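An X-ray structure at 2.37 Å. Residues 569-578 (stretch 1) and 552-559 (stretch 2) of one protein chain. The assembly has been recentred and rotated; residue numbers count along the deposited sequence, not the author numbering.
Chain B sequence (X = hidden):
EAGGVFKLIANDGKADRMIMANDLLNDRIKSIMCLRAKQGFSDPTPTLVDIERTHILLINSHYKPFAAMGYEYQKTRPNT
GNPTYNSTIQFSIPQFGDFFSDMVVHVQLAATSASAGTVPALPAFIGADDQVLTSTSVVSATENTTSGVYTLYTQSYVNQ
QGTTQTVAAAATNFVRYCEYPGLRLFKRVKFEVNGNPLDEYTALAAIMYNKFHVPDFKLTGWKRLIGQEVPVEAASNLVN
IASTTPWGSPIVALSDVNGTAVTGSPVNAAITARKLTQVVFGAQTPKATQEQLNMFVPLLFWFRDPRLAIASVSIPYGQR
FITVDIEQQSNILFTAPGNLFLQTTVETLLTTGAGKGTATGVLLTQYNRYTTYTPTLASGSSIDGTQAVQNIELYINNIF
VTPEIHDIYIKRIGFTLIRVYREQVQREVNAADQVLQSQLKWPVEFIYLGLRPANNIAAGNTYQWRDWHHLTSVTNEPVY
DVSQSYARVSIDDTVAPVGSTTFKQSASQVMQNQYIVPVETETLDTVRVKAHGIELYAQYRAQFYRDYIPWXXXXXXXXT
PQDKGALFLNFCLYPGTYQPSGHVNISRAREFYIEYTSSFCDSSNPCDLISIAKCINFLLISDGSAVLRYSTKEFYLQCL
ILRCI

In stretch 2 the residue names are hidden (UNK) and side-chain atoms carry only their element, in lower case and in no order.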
# COMPACT_ATOMS: atom_id res chain seq x y z
N LEU B 569 -13.80 1.50 -21.28
CA LEU B 569 -13.84 1.30 -22.72
C LEU B 569 -13.06 2.42 -23.39
O LEU B 569 -13.54 3.55 -23.48
CB LEU B 569 -15.28 1.26 -23.23
CG LEU B 569 -16.35 0.53 -22.41
CD1 LEU B 569 -17.71 0.68 -23.07
CD2 LEU B 569 -16.00 -0.93 -22.23
N ASN B 570 -11.86 2.11 -23.89
CA ASN B 570 -10.94 3.12 -24.39
C ASN B 570 -11.01 3.22 -25.91
O ASN B 570 -11.13 2.21 -26.61
CB ASN B 570 -9.51 2.81 -23.96
CG ASN B 570 -8.53 3.88 -24.38
OD1 ASN B 570 -8.91 5.02 -24.66
ND2 ASN B 570 -7.25 3.53 -24.41
N PHE B 571 -10.93 4.46 -26.41
CA PHE B 571 -10.92 4.72 -27.85
C PHE B 571 -9.82 5.69 -28.26
O PHE B 571 -9.77 6.10 -29.43
CB PHE B 571 -12.28 5.26 -28.30
CG PHE B 571 -13.45 4.44 -27.85
CD1 PHE B 571 -13.78 3.26 -28.50
CD2 PHE B 571 -14.21 4.83 -26.76
CE1 PHE B 571 -14.85 2.50 -28.08
CE2 PHE B 571 -15.28 4.08 -26.34
CZ PHE B 571 -15.60 2.91 -27.00
N CYS B 572 -8.94 6.07 -27.34
CA CYS B 572 -7.81 6.93 -27.64
C CYS B 572 -6.53 6.26 -27.14
O CYS B 572 -6.57 5.33 -26.34
CB CYS B 572 -7.96 8.32 -27.00
SG CYS B 572 -7.95 8.31 -25.19
N LEU B 573 -5.40 6.76 -27.63
CA LEU B 573 -4.12 6.17 -27.27
C LEU B 573 -3.63 6.63 -25.90
O LEU B 573 -2.92 5.89 -25.22
CB LEU B 573 -3.06 6.49 -28.33
CG LEU B 573 -3.16 5.73 -29.65
CD1 LEU B 573 -2.06 6.16 -30.60
CD2 LEU B 573 -3.10 4.23 -29.41
N TYR B 574 -3.98 7.85 -25.49
CA TYR B 574 -3.46 8.44 -24.26
C TYR B 574 -4.59 9.09 -23.48
O TYR B 574 -4.70 10.32 -23.41
CB TYR B 574 -2.35 9.44 -24.57
CG TYR B 574 -1.26 8.84 -25.42
CD1 TYR B 574 -0.31 7.99 -24.87
CD2 TYR B 574 -1.19 9.10 -26.79
CE1 TYR B 574 0.68 7.43 -25.64
CE2 TYR B 574 -0.20 8.54 -27.57
CZ TYR B 574 0.74 7.71 -26.99
OH TYR B 574 1.73 7.15 -27.76
N PRO B 575 -5.45 8.28 -22.85
CA PRO B 575 -6.48 8.85 -21.96
C PRO B 575 -5.83 9.57 -20.79
O PRO B 575 -5.02 9.00 -20.06
CB PRO B 575 -7.27 7.62 -21.52
CG PRO B 575 -6.34 6.47 -21.69
CD PRO B 575 -5.51 6.81 -22.89
N GLY B 576 -6.19 10.84 -20.62
CA GLY B 576 -5.62 11.68 -19.58
C GLY B 576 -4.77 12.83 -20.09
O GLY B 576 -4.39 13.70 -19.28
N THR B 577 -4.45 12.89 -21.38
CA THR B 577 -3.66 13.97 -21.95
C THR B 577 -4.57 14.93 -22.71
O THR B 577 -5.62 14.54 -23.23
CB THR B 577 -2.58 13.42 -22.87
OG1 THR B 577 -3.18 12.62 -23.89
CG2 THR B 577 -1.59 12.57 -22.09
N TYR B 578 -4.14 16.19 -22.79
CA TYR B 578 -4.95 17.20 -23.47
C TYR B 578 -4.88 17.03 -24.98
O TYR B 578 -5.89 17.20 -25.68
CB TYR B 578 -4.51 18.60 -23.08
CG TYR B 578 -5.20 19.68 -23.88
CD1 TYR B 578 -6.55 19.94 -23.71
CD2 TYR B 578 -4.51 20.42 -24.83
CE1 TYR B 578 -7.19 20.92 -24.44
CE2 TYR B 578 -5.14 21.40 -25.57
CZ TYR B 578 -6.48 21.64 -25.38
OH TYR B 578 -7.12 22.62 -26.11
N UNK B 552 -2.57 -1.16 -19.52
CA UNK B 552 -1.75 -0.87 -20.68
C UNK B 552 -1.69 0.63 -20.97
O UNK B 552 -0.61 1.18 -21.22
o UNK B 552 -0.31 -1.97 -23.22
n UNK B 552 -1.92 -0.67 -24.10
c UNK B 552 -2.28 -1.63 -21.90
c UNK B 552 -1.42 -1.43 -23.13
N UNK B 553 -2.84 1.30 -20.93
CA UNK B 553 -2.95 2.68 -21.38
C UNK B 553 -2.86 3.67 -20.22
O UNK B 553 -2.99 3.31 -19.05
c UNK B 553 -4.69 0.77 -25.82
c UNK B 553 -4.19 2.06 -25.81
c UNK B 553 -4.92 0.85 -23.44
c UNK B 553 -5.06 0.17 -24.63
o UNK B 553 -4.82 0.09 -27.01
c UNK B 553 -4.28 2.90 -22.11
c UNK B 553 -4.06 2.74 -24.62
c UNK B 553 -4.42 2.15 -23.42
N UNK B 554 -2.61 4.93 -20.58
CA UNK B 554 -2.79 6.04 -19.67
C UNK B 554 -1.64 6.36 -18.75
O UNK B 554 -1.56 7.49 -18.25
N UNK B 555 -0.75 5.40 -18.49
CA UNK B 555 0.42 5.61 -17.61
C UNK B 555 -0.10 6.02 -16.23
O UNK B 555 -1.10 5.46 -15.75
c UNK B 555 1.38 6.59 -18.26
o UNK B 555 2.36 7.02 -17.34
N UNK B 556 0.54 6.98 -15.56
CA UNK B 556 0.14 7.38 -14.22
C UNK B 556 -1.20 8.11 -14.19
O UNK B 556 -1.71 8.38 -13.10
c UNK B 556 0.83 10.64 -14.34
c UNK B 556 1.22 8.27 -13.59
c UNK B 556 1.16 11.74 -15.09
c UNK B 556 3.01 10.55 -16.02
c UNK B 556 2.25 11.70 -15.94
c UNK B 556 1.58 9.47 -14.41
c UNK B 556 2.68 9.45 -15.26
N UNK B 557 -1.78 8.42 -15.35
CA UNK B 557 -3.07 9.10 -15.38
C UNK B 557 -4.25 8.15 -15.27
O UNK B 557 -5.36 8.59 -14.98
n UNK B 557 -1.89 11.62 -17.78
o UNK B 557 -2.24 11.82 -15.57
c UNK B 557 -3.20 9.92 -16.67
c UNK B 557 -2.40 11.21 -16.63
N UNK B 558 -4.03 6.86 -15.50
CA UNK B 558 -5.08 5.85 -15.43
C UNK B 558 -4.68 4.80 -14.40
O UNK B 558 -3.72 4.05 -14.61
c UNK B 558 -6.83 3.93 -18.33
c UNK B 558 -5.34 5.22 -16.80
c UNK B 558 -6.52 4.26 -16.88
c UNK B 558 -7.74 4.86 -16.20
N UNK B 559 -5.40 4.76 -13.29
CA UNK B 559 -5.15 3.80 -12.23
C UNK B 559 -5.93 2.53 -12.51
O UNK B 559 -7.08 2.58 -12.96
c UNK B 559 -4.70 5.63 -10.58
c UNK B 559 -5.33 3.36 -9.75
c UNK B 559 -5.52 4.40 -10.86
O HOH W 1 -1.17 5.70 -22.78

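Position 552 carries two side-chain carbons, the second bonded to one oxygen and one nitrogen, a primary amide bonded directly to CB. It stays 6.7 Å or more from stretch 1. This is Asn 552; the choice rests on atom count and element alone.

Position 553 has one carbon followed by a six-carbon ring bearing an oxygen. Its CA-to-CB bond points toward stretch 1, and one ring carbon lies 3.3 Å from Asn 570 ND2 and 3.4 Å from Leu 573 O. This is Tyr 553, with chi1 at -66° (m), and the ring carbon is CD2. Asn 570 ND2 lies over one ring face, whereas Leu 573 O sits at the edge, near the ring plane. Leu 573 CD2 reaches Tyr 553 CE2 at 4.3 Å, although the CA-to-CB bond of Leu 573 points away.

Position 554 has no side-chain atoms, and its CA lies 3.7 Å from Pro 575 O. It is Gly 554. Its phi of 85° favours glycine, and an ideal CB would fall 2.5 Å from the CB of position 558, a clash.

Position 555 has one carbon and one oxygen and makes no contact with stretch 1; it is Ser 555.

Position 556 has one carbon and a six-carbon ring without a heteroatom, also clear of stretch 1: Phe 556.

Position 557 repeats the pattern of two carbons with a terminal oxygen and nitrogen. Its CB is 4.0 Å from Pro 575 O, and its side-chain nitrogen is 3.6 Å from Gly 576 O. This is Asn 557, and that nitrogen is ND2. Asn 557 N donates a backbone hydrogen bond to Gly 554 O at 3.1 Å, next to the short 3-10 segment 556-557.

Position 558 has four carbons forked at the second, and a terminal carbon lies 4.2 Å from Pro 575 CG. This is Leu 558, and the carbon is CD2.

Position 559 has one carbon carrying two more, out of reach of stretch 1: the beta-branched Val 559.

The contact buries 337 Å² and contains no direct hydrogen bond between the stretches. Packing centres on Pro 575, whose CG also lies 4.1 Å from Tyr 553 CB. One water bridges the backbones, accepting from Gly 554 N at 2.7 Å and donating to Leu 573 O at 3.0 Å. Within stretch 1, Cys 572 N donates to Asn 570 OD1 at 2.9 Å and 167°, anchoring the amide that covers the Tyr 553 ring. A type II turn from Tyr 574 to Thr 577 presents Gly 576, with phi 114°, to Asn 557; an ideal CB on Gly 576 would come 2.7 Å from Asn 557 CB, so the close approach depends on the absent side chain.

Stretch 2 552-559: NYGSFNLV
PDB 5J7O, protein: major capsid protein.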